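Local coordinates for putative hemin storage protein (Bordetella bronchiseptica, PDB 6AU1), which cleaves deacetylated poly-beta-1,6-N-acetylglucosamine and can disrupt bacterial biofilms through the glycoside hydrolase domain that makes up this chain, at residues T178-I188 / L197-Y208; A232-V240 / A247-E255. All blocks are in the same frame, centred on the assembly; numbering follows the deposited sequence.

Contact 1 of 2, residues T178-I188 / L197-Y208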
loop_
_atom_site.group_PDB
_atom_site.type_symbol
_atom_site.label_atom_id
_atom_site.label_comp_id
_atom_site.label_asym_id
_atom_site.label_seq_id
_atom_site.Cartn_x
_atom_site.Cartn_y
_atom_site.Cartn_z
ATOM N N THR A 178 -23.328 -10.543 3.924
ATOM C CA THR A 178 -23.068 -9.783 2.705
ATOM C C THR A 178 -23.016 -10.704 1.478
ATOM O O THR A 178 -23.552 -10.362 0.424
ATOM C CB THR A 178 -21.756 -8.979 2.812
ATOM O OG1 THR A 178 -21.835 -8.086 3.933
ATOM C CG2 THR A 178 -21.516 -8.176 1.546
ATOM N N TYR A 179 -22.377 -11.867 1.617
ATOM C CA TYR A 179 -22.304 -12.826 0.513
ATOM C C TYR A 179 -23.697 -13.303 0.129
ATOM O O TYR A 179 -23.974 -13.534 -1.045
ATOM C CB TYR A 179 -21.428 -14.035 0.870
ATOM C CG TYR A 179 -20.065 -13.682 1.418
ATOM C CD1 TYR A 179 -19.402 -12.525 1.017
ATOM C CD2 TYR A 179 -19.445 -14.504 2.351
ATOM C CE1 TYR A 179 -18.144 -12.197 1.540
ATOM C CE2 TYR A 179 -18.198 -14.189 2.876
ATOM C CZ TYR A 179 -17.553 -13.044 2.468
ATOM O OH TYR A 179 -16.316 -12.757 3.008
ATOM N N GLN A 180 -24.567 -13.446 1.123
ATOM C CA GLN A 180 -25.943 -13.876 0.880
ATOM C C GLN A 180 -26.627 -12.831 0.007
ATOM O O GLN A 180 -27.378 -13.160 -0.921
ATOM C CB GLN A 180 -26.676 -14.076 2.207
ATOM C CG GLN A 180 -28.062 -14.684 2.102
ATOM C CD GLN A 180 -28.601 -15.095 3.462
ATOM O OE1 GLN A 180 -28.330 -14.445 4.472
ATOM N NE2 GLN A 180 -29.351 -16.186 3.496
ATOM N N GLY A 181 -26.330 -11.567 0.295
ATOM C CA GLY A 181 -26.792 -10.458 -0.514
ATOM C C GLY A 181 -26.325 -10.510 -1.958
ATOM O O GLY A 181 -26.989 -9.964 -2.837
ATOM N N TRP A 182 -25.196 -11.168 -2.212
ATOM C CA TRP A 182 -24.682 -11.295 -3.574
ATOM C C TRP A 182 -25.298 -12.485 -4.300
ATOM O O TRP A 182 -24.973 -12.738 -5.456
ATOM C CB TRP A 182 -23.158 -11.467 -3.593
ATOM C CG TRP A 182 -22.346 -10.382 -2.936
ATOM C CD1 TRP A 182 -22.761 -9.133 -2.577
ATOM C CD2 TRP A 182 -20.965 -10.470 -2.566
ATOM N NE1 TRP A 182 -21.717 -8.432 -2.002
ATOM C CE2 TRP A 182 -20.604 -9.234 -1.980
ATOM C CE3 TRP A 182 -19.997 -11.474 -2.676
ATOM C CZ2 TRP A 182 -19.318 -8.976 -1.510
ATOM C CZ3 TRP A 182 -18.722 -11.223 -2.199
ATOM C CH2 TRP A 182 -18.390 -9.981 -1.621
ATOM N N GLY A 183 -26.156 -13.231 -3.611
ATOM C CA GLY A 183 -26.759 -14.418 -4.186
ATOM C C GLY A 183 -25.975 -15.695 -3.932
ATOM O O GLY A 183 -26.215 -16.715 -4.577
ATOM N N LEU A 184 -25.038 -15.640 -2.991
ATOM C CA LEU A 184 -24.255 -16.805 -2.597
ATOM C C LEU A 184 -24.795 -17.403 -1.297
ATOM O O LEU A 184 -25.412 -16.703 -0.496
ATOM C CB LEU A 184 -22.778 -16.423 -2.425
ATOM C CG LEU A 184 -22.029 -15.922 -3.664
ATOM C CD1 LEU A 184 -20.638 -15.374 -3.293
ATOM C CD2 LEU A 184 -21.917 -17.037 -4.710
ATOM N N PRO A 185 -24.569 -18.704 -1.078
ATOM C CA PRO A 185 -24.939 -19.240 0.236
ATOM C C PRO A 185 -24.015 -18.679 1.309
ATOM O O PRO A 185 -22.822 -18.530 1.041
ATOM C CB PRO A 185 -24.746 -20.749 0.070
ATOM C CG PRO A 185 -23.725 -20.881 -1.007
ATOM C CD PRO A 185 -23.959 -19.723 -1.949
ATOM N N PRO A 186 -24.553 -18.362 2.502
ATOM C CA PRO A 186 -23.748 -17.814 3.604
ATOM C C PRO A 186 -22.916 -18.912 4.270
ATOM O O PRO A 186 -23.021 -19.169 5.472
ATOM C CB PRO A 186 -24.804 -17.254 4.559
ATOM C CG PRO A 186 -25.979 -18.170 4.351
ATOM C CD PRO A 186 -25.962 -18.558 2.888
ATOM N N ASP A 187 -22.074 -19.549 3.465
ATOM C CA ASP A 187 -21.433 -20.800 3.831
ATOM C C ASP A 187 -20.192 -20.937 2.974
ATOM O O ASP A 187 -20.280 -21.297 1.803
ATOM C CB ASP A 187 -22.408 -21.964 3.610
ATOM C CG ASP A 187 -21.826 -23.327 3.966
ATOM O OD1 ASP A 187 -20.597 -23.478 4.086
ATOM O OD2 ASP A 187 -22.630 -24.275 4.109
ATOM N N ILE A 188 -19.034 -20.627 3.543
ATOM C CA ILE A 188 -17.813 -20.619 2.751
ATOM C C ILE A 188 -17.440 -22.022 2.257
ATOM O O ILE A 188 -16.940 -22.176 1.142
ATOM C CB ILE A 188 -16.672 -19.974 3.550
ATOM C CG1 ILE A 188 -16.932 -18.462 3.604
ATOM C CG2 ILE A 188 -15.313 -20.246 2.898
ATOM C CD1 ILE A 188 -15.980 -17.694 4.475
ATOM N N LEU A 197 -19.356 -20.833 -8.108
ATOM C CA LEU A 197 -19.561 -19.985 -6.929
ATOM C C LEU A 197 -18.239 -19.428 -6.402
ATOM O O LEU A 197 -18.166 -18.262 -5.994
ATOM C CB LEU A 197 -20.261 -20.756 -5.814
ATOM C CG LEU A 197 -21.647 -21.333 -6.114
ATOM C CD1 LEU A 197 -22.271 -21.898 -4.852
ATOM C CD2 LEU A 197 -22.547 -20.278 -6.744
ATOM N N ALA A 198 -17.195 -20.257 -6.408
ATOM C CA ALA A 198 -15.905 -19.844 -5.854
ATOM C C ALA A 198 -15.327 -18.679 -6.646
ATOM O O ALA A 198 -14.770 -17.731 -6.072
ATOM C CB ALA A 198 -14.924 -21.010 -5.838
ATOM N N GLN A 199 -15.459 -18.759 -7.966
ATOM C CA GLN A 199 -15.020 -17.689 -8.862
ATOM C C GLN A 199 -15.802 -16.397 -8.623
ATOM O O GLN A 199 -15.224 -15.309 -8.565
ATOM C CB GLN A 199 -15.164 -18.134 -10.326
ATOM C CG GLN A 199 -15.235 -16.999 -11.336
ATOM C CD GLN A 199 -13.904 -16.304 -11.532
ATOM O OE1 GLN A 199 -12.858 -16.814 -11.128
ATOM N NE2 GLN A 199 -13.935 -15.127 -12.154
ATOM N N GLN A 200 -17.117 -16.516 -8.483
ATOM C CA GLN A 200 -17.968 -15.350 -8.254
ATOM C C GLN A 200 -17.641 -14.698 -6.926
ATOM O O GLN A 200 -17.628 -13.466 -6.799
ATOM C CB GLN A 200 -19.445 -15.750 -8.292
ATOM C CG GLN A 200 -19.929 -16.132 -9.677
ATOM C CD GLN A 200 -21.309 -16.752 -9.645
ATOM O OE1 GLN A 200 -21.873 -16.977 -8.573
ATOM N NE2 GLN A 200 -21.864 -17.025 -10.819
ATOM N N TRP A 201 -17.377 -15.537 -5.932
ATOM C CA TRP A 201 -17.038 -15.070 -4.596
ATOM C C TRP A 201 -15.706 -14.323 -4.593
ATOM O O TRP A 201 -15.594 -13.235 -4.002
ATOM C CB TRP A 201 -17.002 -16.257 -3.630
ATOM C CG TRP A 201 -16.798 -15.887 -2.179
ATOM C CD1 TRP A 201 -17.498 -14.963 -1.460
ATOM C CD2 TRP A 201 -15.861 -16.480 -1.270
ATOM N NE1 TRP A 201 -17.034 -14.926 -0.162
ATOM C CE2 TRP A 201 -16.033 -15.851 -0.021
ATOM C CE3 TRP A 201 -14.896 -17.488 -1.394
ATOM C CZ2 TRP A 201 -15.269 -16.187 1.100
ATOM C CZ3 TRP A 201 -14.126 -17.816 -0.281
ATOM C CH2 TRP A 201 -14.324 -17.173 0.950
ATOM N N SER A 202 -14.701 -14.897 -5.256
ATOM C CA SER A 202 -13.401 -14.241 -5.388
ATOM C C SER A 202 -13.541 -12.855 -6.019
ATOM O O SER A 202 -13.040 -11.870 -5.474
ATOM C CB SER A 202 -12.438 -15.095 -6.215
ATOM O OG SER A 202 -11.226 -14.394 -6.463
ATOM N N LYS A 203 -14.236 -12.777 -7.151
ATOM C CA LYS A 203 -14.417 -11.500 -7.846
ATOM C C LYS A 203 -15.222 -10.517 -7.002
ATOM O O LYS A 203 -14.940 -9.316 -6.997
ATOM C CB LYS A 203 -15.095 -11.715 -9.197
ATOM C CG LYS A 203 -14.163 -12.303 -10.245
ATOM C CD LYS A 203 -13.003 -11.348 -10.518
ATOM C CE LYS A 203 -12.115 -11.845 -11.650
ATOM N NZ LYS A 203 -11.043 -10.859 -11.982
ATOM N N GLY A 204 -16.214 -11.032 -6.278
ATOM C CA GLY A 204 -17.029 -10.209 -5.405
ATOM C C GLY A 204 -16.218 -9.556 -4.296
ATOM O O GLY A 204 -16.396 -8.367 -3.992
ATOM N N LYS A 205 -15.324 -10.323 -3.681
ATOM C CA LYS A 205 -14.499 -9.770 -2.603
ATOM C C LYS A 205 -13.538 -8.722 -3.148
ATOM O O LYS A 205 -13.295 -7.696 -2.501
ATOM C CB LYS A 205 -13.730 -10.876 -1.882
ATOM C CG LYS A 205 -14.628 -11.718 -0.981
ATOM C CD LYS A 205 -13.819 -12.758 -0.217
ATOM C CE LYS A 205 -13.396 -13.895 -1.149
ATOM N NZ LYS A 205 -12.405 -14.761 -0.445
ATOM N N ILE A 206 -12.981 -8.985 -4.327
ATOM C CA ILE A 206 -12.083 -8.020 -4.966
ATOM C C ILE A 206 -12.802 -6.695 -5.168
ATOM O O ILE A 206 -12.273 -5.633 -4.810
ATOM C CB ILE A 206 -11.546 -8.550 -6.308
ATOM C CG1 ILE A 206 -10.531 -9.675 -6.047
ATOM C CG2 ILE A 206 -10.934 -7.412 -7.171
ATOM C CD1 ILE A 206 -10.272 -10.604 -7.271
ATOM N N ARG A 207 -14.021 -6.757 -5.693
ATOM C CA ARG A 207 -14.788 -5.542 -5.949
ATOM C C ARG A 207 -15.232 -4.876 -4.649
ATOM O O ARG A 207 -15.290 -3.642 -4.570
ATOM C CB ARG A 207 -15.991 -5.852 -6.839
ATOM C CG ARG A 207 -15.579 -6.143 -8.266
ATOM C CD ARG A 207 -16.773 -6.252 -9.200
ATOM N NE ARG A 207 -16.375 -6.694 -10.534
ATOM C CZ ARG A 207 -16.559 -7.926 -10.999
ATOM N NH1 ARG A 207 -17.145 -8.841 -10.238
ATOM N NH2 ARG A 207 -16.163 -8.241 -12.225
ATOM N N TYR A 208 -15.537 -5.678 -3.629
ATOM C CA TYR A 208 -15.950 -5.111 -2.347
ATOM C C TYR A 208 -14.833 -4.259 -1.730
ATOM O O TYR A 208 -15.082 -3.135 -1.267
ATOM C CB TYR A 208 -16.372 -6.210 -1.366
ATOM C CG TYR A 208 -17.027 -5.667 -0.115
ATOM C CD1 TYR A 208 -18.394 -5.435 -0.069
ATOM C CD2 TYR A 208 -16.268 -5.367 1.017
ATOM C CE1 TYR A 208 -18.996 -4.939 1.065
ATOM C CE2 TYR A 208 -16.858 -4.864 2.153
ATOM C CZ TYR A 208 -18.222 -4.650 2.175
ATOM O OH TYR A 208 -18.828 -4.150 3.310
#

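Contact 2 of 2, residues A232-V240 / A247-E255. With EDO (1,2-ethanediol), chain G.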
loop_
_atom_site.group_PDB
_atom_site.type_symbol
_atom_site.label_atom_id
_atom_site.label_comp_id
_atom_site.label_asym_id
_atom_site.label_seq_id
_atom_site.Cartn_x
_atom_site.Cartn_y
_atom_site.Cartn_z
ATOM N N ALA A 232 -3.728 5.615 -5.512
ATOM C CA ALA A 232 -2.972 4.441 -5.929
ATOM C C ALA A 232 -3.220 3.330 -4.925
ATOM O O ALA A 232 -3.618 3.600 -3.786
ATOM C CB ALA A 232 -1.479 4.754 -6.025
ATOM N N ARG A 233 -2.995 2.090 -5.332
ATOM C CA ARG A 233 -3.081 0.982 -4.375
ATOM C C ARG A 233 -1.963 -0.017 -4.639
ATOM O O ARG A 233 -1.649 -0.301 -5.791
ATOM C CB ARG A 233 -4.452 0.297 -4.456
ATOM C CG ARG A 233 -4.619 -0.877 -3.446
ATOM C CD ARG A 233 -6.077 -1.331 -3.340
ATOM N NE ARG A 233 -6.185 -2.627 -2.666
ATOM C CZ ARG A 233 -7.251 -3.420 -2.748
ATOM N NH1 ARG A 233 -8.321 -3.036 -3.447
ATOM N NH2 ARG A 233 -7.236 -4.608 -2.146
ATOM N N ASN A 234 -1.354 -0.533 -3.572
ATOM C CA ASN A 234 -0.357 -1.596 -3.698
ATOM C C ASN A 234 -0.978 -2.895 -4.193
ATOM O O ASN A 234 -2.006 -3.351 -3.666
ATOM C CB ASN A 234 0.333 -1.882 -2.356
ATOM C CG ASN A 234 1.332 -0.820 -1.960
ATOM O OD1 ASN A 234 1.337 -0.382 -0.819
ATOM N ND2 ASN A 234 2.214 -0.435 -2.885
ATOM N N LEU A 235 -0.328 -3.496 -5.183
ATOM C CA LEU A 235 -0.754 -4.771 -5.755
ATOM C C LEU A 235 0.398 -5.762 -5.654
ATOM O O LEU A 235 1.532 -5.451 -6.044
ATOM C CB LEU A 235 -1.169 -4.586 -7.225
ATOM C CG LEU A 235 -1.498 -5.836 -8.048
ATOM C CD1 LEU A 235 -2.686 -6.597 -7.445
ATOM C CD2 LEU A 235 -1.793 -5.437 -9.483
ATOM N N TYR A 236 0.107 -6.945 -5.129
ATOM C CA TYR A 236 1.093 -8.022 -5.086
ATOM C C TYR A 236 1.359 -8.600 -6.480
ATOM O O TYR A 236 0.483 -8.594 -7.340
ATOM C CB TYR A 236 0.615 -9.131 -4.157
ATOM C CG TYR A 236 0.867 -8.863 -2.694
ATOM C CD1 TYR A 236 2.118 -9.109 -2.132
ATOM C CD2 TYR A 236 -0.141 -8.374 -1.869
ATOM C CE1 TYR A 236 2.358 -8.869 -0.785
ATOM C CE2 TYR A 236 0.092 -8.136 -0.516
ATOM C CZ TYR A 236 1.340 -8.384 0.012
ATOM O OH TYR A 236 1.580 -8.153 1.351
ATOM N N ALA A 237 2.560 -9.135 -6.684
ATOM C CA ALA A 237 2.942 -9.661 -7.993
ATOM C C ALA A 237 2.269 -10.989 -8.335
ATOM O O ALA A 237 2.041 -11.270 -9.508
ATOM C CB ALA A 237 4.448 -9.821 -8.072
ATOM N N GLN A 238 1.975 -11.828 -7.341
ATOM C CA GLN A 238 1.453 -13.158 -7.683
ATOM C C GLN A 238 0.115 -13.094 -8.467
ATOM O O GLN A 238 -0.038 -13.805 -9.465
ATOM C CB GLN A 238 1.317 -14.032 -6.417
ATOM C CG GLN A 238 1.137 -15.508 -6.699
ATOM C CD GLN A 238 1.167 -16.380 -5.441
ATOM O OE1 GLN A 238 1.596 -15.945 -4.367
ATOM N NE2 GLN A 238 0.711 -17.624 -5.578
ATOM N N PRO A 239 -0.841 -12.235 -8.050
ATOM C CA PRO A 239 -2.063 -12.130 -8.869
ATOM C C PRO A 239 -1.839 -11.652 -10.312
ATOM O O PRO A 239 -2.700 -11.866 -11.161
ATOM C CB PRO A 239 -2.913 -11.106 -8.102
ATOM C CG PRO A 239 -2.442 -11.194 -6.697
ATOM C CD PRO A 239 -0.969 -11.492 -6.774
ATOM N N VAL A 240 -0.707 -11.008 -10.584
ATOM C CA VAL A 240 -0.371 -10.592 -11.941
ATOM C C VAL A 240 0.280 -11.744 -12.715
ATOM O O VAL A 240 -0.111 -12.055 -13.844
ATOM C CB VAL A 240 0.567 -9.379 -11.916
ATOM C CG1 VAL A 240 0.918 -8.928 -13.348
ATOM C CG2 VAL A 240 -0.067 -8.249 -11.109
ATOM N N ALA A 247 -7.900 -15.521 -6.179
ATOM C CA ALA A 247 -8.789 -16.154 -5.212
ATOM C C ALA A 247 -8.255 -16.148 -3.776
ATOM O O ALA A 247 -9.050 -16.209 -2.840
ATOM C CB ALA A 247 -9.093 -17.587 -5.640
ATOM N N TRP A 248 -6.939 -16.088 -3.575
ATOM C CA TRP A 248 -6.463 -16.050 -2.188
ATOM C C TRP A 248 -5.663 -14.793 -1.865
ATOM O O TRP A 248 -5.002 -14.720 -0.826
ATOM C CB TRP A 248 -5.664 -17.320 -1.828
ATOM C CG TRP A 248 -4.503 -17.670 -2.701
ATOM C CD1 TRP A 248 -3.209 -17.247 -2.556
ATOM C CD2 TRP A 248 -4.515 -18.543 -3.841
ATOM N NE1 TRP A 248 -2.421 -17.796 -3.542
ATOM C CE2 TRP A 248 -3.199 -18.596 -4.342
ATOM C CE3 TRP A 248 -5.514 -19.277 -4.490
ATOM C CZ2 TRP A 248 -2.853 -19.358 -5.461
ATOM C CZ3 TRP A 248 -5.171 -20.027 -5.604
ATOM C CH2 TRP A 248 -3.850 -20.057 -6.078
ATOM N N TYR A 249 -5.760 -13.795 -2.740
ATOM C CA TYR A 249 -5.234 -12.460 -2.456
ATOM C C TYR A 249 -6.322 -11.398 -2.297
ATOM O O TYR A 249 -6.141 -10.441 -1.549
ATOM C CB TYR A 249 -4.272 -12.013 -3.563
ATOM C CG TYR A 249 -2.845 -12.487 -3.393
ATOM C CD1 TYR A 249 -2.464 -13.762 -3.794
ATOM C CD2 TYR A 249 -1.870 -11.642 -2.853
ATOM C CE1 TYR A 249 -1.156 -14.197 -3.655
ATOM C CE2 TYR A 249 -0.553 -12.064 -2.719
ATOM C CZ TYR A 249 -0.202 -13.337 -3.124
ATOM O OH TYR A 249 1.098 -13.777 -2.987
ATOM N N GLY A 250 -7.423 -11.524 -3.028
ATOM C CA GLY A 250 -8.441 -10.483 -2.976
ATOM C C GLY A 250 -7.986 -9.225 -3.705
ATOM O O GLY A 250 -8.451 -8.118 -3.415
ATOM N N GLN A 251 -7.074 -9.409 -4.657
ATOM C CA GLN A 251 -6.566 -8.324 -5.501
ATOM C C GLN A 251 -6.516 -8.802 -6.945
ATOM O O GLN A 251 -6.419 -9.996 -7.187
ATOM C CB GLN A 251 -5.170 -7.885 -5.062
ATOM C CG GLN A 251 -5.037 -7.500 -3.594
ATOM C CD GLN A 251 -3.646 -7.002 -3.274
ATOM O OE1 GLN A 251 -2.701 -7.267 -4.006
ATOM N NE2 GLN A 251 -3.513 -6.270 -2.173
ATOM N N SER A 252 -6.546 -7.869 -7.895
ATOM C CA SER A 252 -6.648 -8.201 -9.319
ATOM C C SER A 252 -6.090 -7.062 -10.157
ATOM O O SER A 252 -6.423 -5.917 -9.908
ATOM C CB SER A 252 -8.108 -8.457 -9.710
ATOM O OG SER A 252 -8.296 -8.345 -11.100
ATOM N N LEU A 253 -5.258 -7.365 -11.153
ATOM C CA LEU A 253 -4.693 -6.292 -11.970
ATOM C C LEU A 253 -5.755 -5.602 -12.837
ATOM O O LEU A 253 -5.829 -4.373 -12.832
ATOM C CB LEU A 253 -3.541 -6.810 -12.838
ATOM C CG LEU A 253 -2.939 -5.781 -13.798
ATOM C CD1 LEU A 253 -2.458 -4.533 -13.041
ATOM C CD2 LEU A 253 -1.801 -6.407 -14.583
ATOM N N PRO A 254 -6.594 -6.368 -13.568
ATOM C CA PRO A 254 -7.602 -5.680 -14.393
ATOM C C PRO A 254 -8.550 -4.788 -13.594
ATOM O O PRO A 254 -8.867 -3.677 -14.035
ATOM C CB PRO A 254 -8.388 -6.836 -15.026
ATOM C CG PRO A 254 -7.473 -7.981 -14.998
ATOM C CD PRO A 254 -6.617 -7.828 -13.793
ATOM N N GLU A 255 -9.003 -5.277 -12.443
ATOM C CA GLU A 255 -9.938 -4.523 -11.621
ATOM C C GLU A 255 -9.255 -3.300 -11.004
ATOM O O GLU A 255 -9.876 -2.246 -10.877
ATOM C CB GLU A 255 -10.532 -5.406 -10.523
ATOM C CG GLU A 255 -11.419 -6.535 -11.056
ATOM C CD GLU A 255 -12.627 -6.016 -11.814
ATOM O OE1 GLU A 255 -13.226 -5.015 -11.369
ATOM O OE2 GLU A 255 -12.976 -6.604 -12.859
HETATM C C1 EDO G . 0.946 -7.250 4.591
HETATM O O1 EDO G . 0.400 -5.921 4.683
HETATM C C2 EDO G . -0.146 -8.231 4.173
HETATM O O2 EDO G . -0.510 -7.995 2.808
HETATM O O HOH W 1 -9.492 -5.633 -4.056
HETATM O O HOH W 2 2.805 -11.808 -4.557
HETATM O O HOH W 3 -4.863 -10.215 -11.810
#

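Contact 1 of 2, residues T178-I188 / L197-Y208
Over one face of the Tyr179 ring stands the indole of Trp201, edge on: Trp201 NE1 lies 3.1 Å above the plane of the Tyr179 ring, over its centre. With planes at 83° and the five-membered ring centroid of Trp201 4.3 Å from that of Tyr179, the pair is T-shaped. A trans first torsion (chi1 -174°) carries the Trp201 indole out from the helix and across to the tyrosine. The aliphatic part of Lys205 covers one face of this indole, Lys205 CE sitting over its centre; beyond it, Lys205 NZ bonds Glu169 O. The benzo ring of Trp201 is met by Ile188, whose CD1 comes to 3.8 Å from Trp201 CZ2. Thr178 O and Tyr179 CD1 lie over one face of the Trp182 ring, both offset toward the rim. With no side chain on Gly204, its CA comes up to the six-membered ring of Trp182, 4.2 Å from the centroid, in an off-centre CH-pi contact. At the indole's edge lies Tyr208, its CD1 3.9 Å from Trp182 CZ2.

The contact joins the end of helix 173-181 to helix 195-223 within a TIM-barrel glycoside hydrolase domain. A Schellman motif ends the first helix, with Gly183 at positive phi and closing bonds from Leu184 N to Tyr179 O and from Gly183 N to Gln180 O. Just past this turn, Leu184 divides its branches: CD1 packs 3.7 Å from Trp201 CD1, whereas Leu184 CD2 reaches Leu197 CD2 at 3.9 Å.

Contact 2 of 2, residues A232-V240 / A247-E255
Gln251 and Tyr249 bury about 100 Å² each against segment 232-240, and Leu253 buries a further 63 Å². The extended Gln251 chain carries its amide to the backbone of Tyr236, where Tyr236 N donates to Gln251 OE1 at 3.0 Å. This bond is nearly straight (175° at the hydrogen) and lies in the carbonyl plane. At the other end of the amide, Gln251 NE2 bonds Ala163 O, a carbonyl also used by Arg233 NH2, so both ends of the group are held. Leu235 CD1 packs against Gln251 CB.

Tyr249 takes Pro239 on one face: Pro239 CD lies 3.8 Å from the ring centroid and only 4° off the ring normal, a CH-pi contact. Tyr249 OH donates to Gln238 OE1 at 2.6 Å, tilted 34° from the carbonyl plane, and water 2 links the same hydroxyl to Gln238 N.

In the parallel barrel, strand 230-235 lies between strands 156-159 and 262-266, and segment 247-255 belongs to the connection from this strand to 262-266. Tyr236 sets its CB 3.5 Å from Tyr249 CE2 and bonds a 1,2-ethanediol through its hydroxyl. The two methyls of Leu253 go separate ways, CD1 to Leu235 CD2 (3.7 Å) and CD2 to Val240 CG1 (3.9 Å). Water 3 connects Leu253 N to Pro239 O.

Contacts 1 and 2 follow one another in the chain, their centres about 17 Å apart on the same side of the domain's centre. Helix 195-223 joins them: one part of its surface receives segment 178-188, another packs on segment 247-255. There, Ser202 OG lies 3.3 Å from Ala247 CA and Ile206 CG1 3.5 Å from Gly250 C, and, just before that segment, Lys203 NZ forms a salt bridge with Glu246 OE1. Contact 1, centred about 24 Å from the chain centre, is the more peripheral; contact 2, at about 11 Å, reaches the barrel strands. The 1,2-ethanediol, probably from the crystallisation liquor, touches contact 2 alone of the two and also bonds Asp161 OD1.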